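PDB 3GP4: transcriptional regulator, MerR family from Listeria monocytogenes str. 4b F2365, which probably binds promoter DNA as a dimer through an N-terminal winged helix-turn-helix domain and regulates transcription. Local coordinates for residues I19-Y22 / G26-P29; I49-Q54 / E63-Y68. All blocks are in the same frame, centred on the assembly; numbering follows the deposited sequence.

Contact 1 and contact 2 belong to the N-terminal MerR-type DNA-binding domain, and their centres lie 9 Å apart. They touch through neighbouring side chains: Tyr22 CZ reaches Thr52 CG2 at 3.4 Å, and Ile28 CG2 comes within 3.5 Å of Thr52 OG1. Leu27 CD2 also lies 3.4 Å from Leu65 CB. The turn 26-29 thereby joins helix 16-25 to both helix 43-57 and helix 62-74. Bound D-methionine lies along helix 79-130, against Lys110, Tyr114 and Leu118. Contact 2 is linked to the corresponding tyrosine of the partner, Tyr68 OH being hydrogen-bonded to Tyr114 OH of the second subunit.

Contact 1 (I19-Y22 / G26-P29); sequences IRYY and GLIP
Tyr22 and Leu27 meet where helix 16-25 ends in a Schellman motif. In a MerR-type helix-turn-helix this second helix is the one expected to enter the DNA groove. Gly26, with positive phi, is the first residue to leave the helix, and it turns the chain back so that segment 26-29 folds against the last turn. The carbonyl of Tyr22 is the main acceptor. Leu27 N donates to Tyr22 O at 2.8 Å, lying in the carbonyl plane although the N-H bond is bent (144°). Ile28 N adds a weak but straighter bond of 3.3 Å to the same Tyr22 O, with an N-H...O angle of 158°. One oxygen of the helix end thus takes a good bond from Leu27 N, the i to i+5 bond of the Schellman motif, and a weak one from Ile28 N. Apolar side chains flank this polar centre. The Leu27 methyl CD1 is pressed to 3.4 Å from Tyr22 CD1, oblique to the ring, and also comes near CE1. Ile28 packs against the root of the same tyrosine. Its CG1 lies between the backbone N and the carbonyl carbon (chi1 69°), which, with CD1 extended beyond it, brings CD1 to 3.9 Å from Tyr22 CB, while CG2 reaches toward ring atom CD2. The tyrosine hydroxyl points elsewhere: Tyr22 OH is hydrogen-bonded to a glycerol, probably from the crystallisation liquor. Ile19 continues the apolar surface toward Val14 and Phe41. One turn before Tyr22, the Ile28 methyl CD1 ends 4.0 Å from the backbone oxygen Ile19 O and 4.3 Å from Ile19 CG2.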
loop_
_atom_site.group_PDB
_atom_site.type_symbol
_atom_site.label_atom_id
_atom_site.label_comp_id
_atom_site.label_asym_id
_atom_site.label_seq_id
_atom_site.Cartn_x
_atom_site.Cartn_y
_atom_site.Cartn_z
ATOM N N ILE A 19 9.694 3.937 19.013
ATOM C CA ILE A 19 9.941 5.315 19.435
ATOM C C ILE A 19 11.454 5.585 19.576
ATOM O O ILE A 19 11.954 6.598 19.044
ATOM C CB ILE A 19 9.188 5.678 20.747
ATOM C CG1 ILE A 19 7.671 5.721 20.487
ATOM C CG2 ILE A 19 9.731 7.021 21.288
ATOM C CD1 ILE A 19 6.776 5.881 21.717
ATOM N N ARG A 20 12.180 4.708 20.271
ATOM C CA ARG A 20 13.627 4.886 20.457
ATOM C C ARG A 20 14.339 4.952 19.099
ATOM O O ARG A 20 15.258 5.760 18.913
ATOM C CB ARG A 20 14.260 3.748 21.279
ATOM C CG ARG A 20 13.876 3.666 22.769
ATOM C CD ARG A 20 14.336 2.332 23.372
ATOM N NE ARG A 20 14.065 2.309 24.806
ATOM C CZ ARG A 20 13.025 1.703 25.382
ATOM N NH1 ARG A 20 12.162 1.001 24.661
ATOM N NH2 ARG A 20 12.867 1.785 26.699
ATOM N N TYR A 21 13.920 4.070 18.183
ATOM C CA TYR A 21 14.480 4.051 16.822
ATOM C C TYR A 21 14.207 5.374 16.051
ATOM O O TYR A 21 15.102 5.914 15.430
ATOM C CB TYR A 21 13.924 2.829 16.063
ATOM C CG TYR A 21 14.198 2.841 14.564
ATOM C CD1 TYR A 21 15.462 2.564 14.066
ATOM C CD2 TYR A 21 13.166 3.110 13.658
ATOM C CE1 TYR A 21 15.712 2.577 12.690
ATOM C CE2 TYR A 21 13.400 3.119 12.288
ATOM C CZ TYR A 21 14.666 2.849 11.821
ATOM O OH TYR A 21 14.871 2.858 10.475
ATOM N N TYR A 22 12.973 5.868 16.096
ATOM C CA TYR A 22 12.613 7.172 15.497
ATOM C C TYR A 22 13.531 8.283 16.022
ATOM O O TYR A 22 13.996 9.119 15.252
ATOM C CB TYR A 22 11.185 7.588 15.849
ATOM C CG TYR A 22 10.042 6.883 15.156
ATOM C CD1 TYR A 22 10.261 5.982 14.099
ATOM C CD2 TYR A 22 8.726 7.147 15.543
ATOM C CE1 TYR A 22 9.178 5.353 13.471
ATOM C CE2 TYR A 22 7.644 6.522 14.933
ATOM C CZ TYR A 22 7.884 5.626 13.905
ATOM O OH TYR A 22 6.810 5.026 13.327
ATOM N N GLY A 26 16.675 10.115 13.747
ATOM C CA GLY A 26 16.254 11.466 13.420
ATOM C C GLY A 26 14.939 11.596 12.684
ATOM O O GLY A 26 14.779 12.503 11.845
ATOM N N LEU A 27 14.004 10.697 12.965
ATOM C CA LEU A 27 12.644 10.843 12.449
ATOM C C LEU A 27 11.804 11.766 13.321
ATOM O O LEU A 27 10.925 12.469 12.821
ATOM C CB LEU A 27 11.977 9.494 12.373
ATOM C CG LEU A 27 12.425 8.682 11.141
ATOM C CD1 LEU A 27 11.889 7.241 11.348
ATOM C CD2 LEU A 27 11.887 9.240 9.833
ATOM N N ILE A 28 12.108 11.789 14.611
ATOM C CA ILE A 28 11.447 12.717 15.554
ATOM C C ILE A 28 12.511 13.530 16.280
ATOM O O ILE A 28 13.690 13.135 16.321
ATOM C CB ILE A 28 10.514 12.006 16.564
ATOM C CG1 ILE A 28 11.325 11.164 17.580
ATOM C CG2 ILE A 28 9.423 11.213 15.785
ATOM C CD1 ILE A 28 10.499 10.302 18.572
ATOM N N PRO A 29 12.115 14.693 16.811
ATOM C CA PRO A 29 13.130 15.525 17.486
ATOM C C PRO A 29 13.678 14.855 18.759
ATOM O O PRO A 29 12.979 14.055 19.383
ATOM C CB PRO A 29 12.367 16.819 17.822
ATOM C CG PRO A 29 11.194 16.849 16.890
ATOM C CD PRO A 29 10.828 15.387 16.637
#

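Contact 2 (I49-Q54 / E63-Y68); sequences ILFTRQ and EALIDY
Leu65 reaches across from helix 62-74 to Phe51 and Thr52 of helix 43-57, in a loose helix-helix packing of the DNA-binding domain. Its CB is directed at the facing helix, on the side where the loop after helix 16-25 packs. With CG beside the backbone N (chi1 -68°), the side chain extends toward helix 43-57 and splits at CG into two methyls with different partners. CD1 comes to 4.5 Å from the backbone oxygen Thr52 O and 4.8 Å from Thr52 CG2. CD2 lies 4.4 Å from Phe51 CE2, oblique to the ring. One turn on, Tyr68 meets the same corner of the phenyl group, its CE2 being 4.4 Å from Phe51 CE2. The Thr52 hydroxyl turns back on its own helix, OG1 being hydrogen-bonded to Trp48 O; the side chains that meet across the contact do so through carbon. The short axes run nearly antiparallel, at 155°, and stay 11.6 Å apart, a separation spanned by Leu65 and the two aromatic rings. Around the pair, helix 16-25 packs on helix 43-57, Ile19 touching Ile49, while helix 79-130 covers Tyr68 through Arg82 and Leu86.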
loop_
_atom_site.group_PDB
_atom_site.type_symbol
_atom_site.label_atom_id
_atom_site.label_comp_id
_atom_site.label_asym_id
_atom_site.label_seq_id
_atom_site.Cartn_x
_atom_site.Cartn_y
_atom_site.Cartn_z
ATOM N N ILE A 49 5.575 11.652 16.785
ATOM C CA ILE A 49 5.531 10.169 16.725
ATOM C C ILE A 49 4.338 9.717 15.853
ATOM O O ILE A 49 4.452 8.848 14.952
ATOM C CB ILE A 49 5.468 9.577 18.150
ATOM C CG1 ILE A 49 6.826 9.787 18.858
ATOM C CG2 ILE A 49 5.132 8.082 18.108
ATOM C CD1 ILE A 49 6.778 9.682 20.422
ATOM N N LEU A 50 3.229 10.391 16.078
ATOM C CA LEU A 50 1.972 10.100 15.377
ATOM C C LEU A 50 2.055 10.423 13.875
ATOM O O LEU A 50 1.664 9.606 13.023
ATOM C CB LEU A 50 0.843 10.865 16.068
ATOM C CG LEU A 50 0.425 10.315 17.444
ATOM C CD1 LEU A 50 -0.585 11.294 18.082
ATOM C CD2 LEU A 50 -0.210 8.936 17.316
ATOM N N PHE A 51 2.567 11.601 13.541
ATOM C CA PHE A 51 2.843 11.953 12.139
ATOM C C PHE A 51 3.783 10.946 11.457
ATOM O O PHE A 51 3.508 10.525 10.299
ATOM C CB PHE A 51 3.379 13.384 12.055
ATOM C CG PHE A 51 3.662 13.876 10.656
ATOM C CD1 PHE A 51 2.626 14.246 9.799
ATOM C CD2 PHE A 51 4.965 14.003 10.228
ATOM C CE1 PHE A 51 2.916 14.727 8.514
ATOM C CE2 PHE A 51 5.261 14.492 8.930
ATOM C CZ PHE A 51 4.245 14.850 8.096
ATOM N N THR A 52 4.862 10.553 12.155
ATOM C CA THR A 52 5.866 9.631 11.600
ATOM C C THR A 52 5.244 8.286 11.294
ATOM O O THR A 52 5.349 7.786 10.147
ATOM C CB THR A 52 7.069 9.432 12.557
ATOM O OG1 THR A 52 7.714 10.685 12.739
ATOM C CG2 THR A 52 8.112 8.428 11.975
ATOM N N ARG A 53 4.559 7.736 12.296
ATOM C CA ARG A 53 3.847 6.475 12.152
ATOM C C ARG A 53 2.903 6.511 10.933
ATOM O O ARG A 53 2.962 5.616 10.084
ATOM C CB ARG A 53 3.080 6.104 13.426
ATOM C CG ARG A 53 2.461 4.680 13.375
ATOM C CD ARG A 53 3.579 3.634 13.164
ATOM N NE ARG A 53 3.112 2.363 12.588
ATOM C CZ ARG A 53 3.494 1.895 11.401
ATOM N NH1 ARG A 53 4.359 2.580 10.651
ATOM N NH2 ARG A 53 3.014 0.734 10.963
ATOM N N GLN A 54 2.098 7.561 10.825
ATOM C CA GLN A 54 1.066 7.640 9.763
ATOM C C GLN A 54 1.713 7.746 8.405
ATOM O O GLN A 54 1.308 7.049 7.430
ATOM C CB GLN A 54 0.102 8.791 10.023
ATOM C CG GLN A 54 -1.042 8.926 8.976
ATOM C CD GLN A 54 -1.923 10.183 9.115
ATOM O OE1 GLN A 54 -1.517 11.205 9.689
ATOM N NE2 GLN A 54 -3.141 10.108 8.560
ATOM N N GLU A 63 14.051 8.355 4.321
ATOM C CA GLU A 63 15.034 9.443 4.018
ATOM C C GLU A 63 14.341 10.796 3.856
ATOM O O GLU A 63 14.897 11.807 4.255
ATOM C CB GLU A 63 15.958 9.131 2.819
ATOM C CG GLU A 63 16.799 7.804 2.934
ATOM C CD GLU A 63 17.745 7.741 4.144
ATOM O OE1 GLU A 63 18.121 8.789 4.721
ATOM O OE2 GLU A 63 18.146 6.615 4.521
ATOM N N ALA A 64 13.129 10.810 3.287
ATOM C CA ALA A 64 12.408 12.082 3.103
ATOM C C ALA A 64 12.019 12.629 4.477
ATOM O O ALA A 64 12.152 13.833 4.726
ATOM C CB ALA A 64 11.172 11.893 2.224
ATOM N N LEU A 65 11.565 11.742 5.368
ATOM C CA LEU A 65 11.039 12.155 6.679
ATOM C C LEU A 65 12.189 12.658 7.568
ATOM O O LEU A 65 12.008 13.621 8.319
ATOM C CB LEU A 65 10.279 11.019 7.359
ATOM C CG LEU A 65 8.947 10.642 6.656
ATOM C CD1 LEU A 65 8.410 9.392 7.287
ATOM C CD2 LEU A 65 7.923 11.767 6.778
ATOM N N ILE A 66 13.344 12.008 7.449
ATOM C CA ILE A 66 14.562 12.461 8.155
ATOM C C ILE A 66 14.958 13.854 7.677
ATOM O O ILE A 66 15.251 14.732 8.522
ATOM C CB ILE A 66 15.706 11.433 8.062
ATOM C CG1 ILE A 66 15.349 10.200 8.918
ATOM C CG2 ILE A 66 17.045 11.990 8.625
ATOM C CD1 ILE A 66 16.273 8.976 8.686
ATOM N N ASP A 67 14.924 14.088 6.358
ATOM C CA ASP A 67 15.234 15.434 5.780
ATOM C C ASP A 67 14.282 16.491 6.293
ATOM O O ASP A 67 14.705 17.621 6.573
ATOM C CB ASP A 67 15.137 15.481 4.227
ATOM C CG ASP A 67 16.393 15.009 3.523
ATOM O OD1 ASP A 67 17.322 14.497 4.178
ATOM O OD2 ASP A 67 16.449 15.142 2.278
ATOM N N TYR A 68 13.003 16.136 6.381
ATOM C CA TYR A 68 11.952 17.067 6.800
ATOM C C TYR A 68 12.174 17.513 8.239
ATOM O O TYR A 68 12.168 18.728 8.537
ATOM C CB TYR A 68 10.565 16.425 6.640
ATOM C CG TYR A 68 9.450 17.329 7.099
ATOM C CD1 TYR A 68 8.988 18.345 6.291
ATOM C CD2 TYR A 68 8.874 17.165 8.361
ATOM C CE1 TYR A 68 7.964 19.191 6.703
ATOM C CE2 TYR A 68 7.853 18.012 8.791
ATOM C CZ TYR A 68 7.400 19.021 7.938
ATOM O OH TYR A 68 6.379 19.874 8.340
#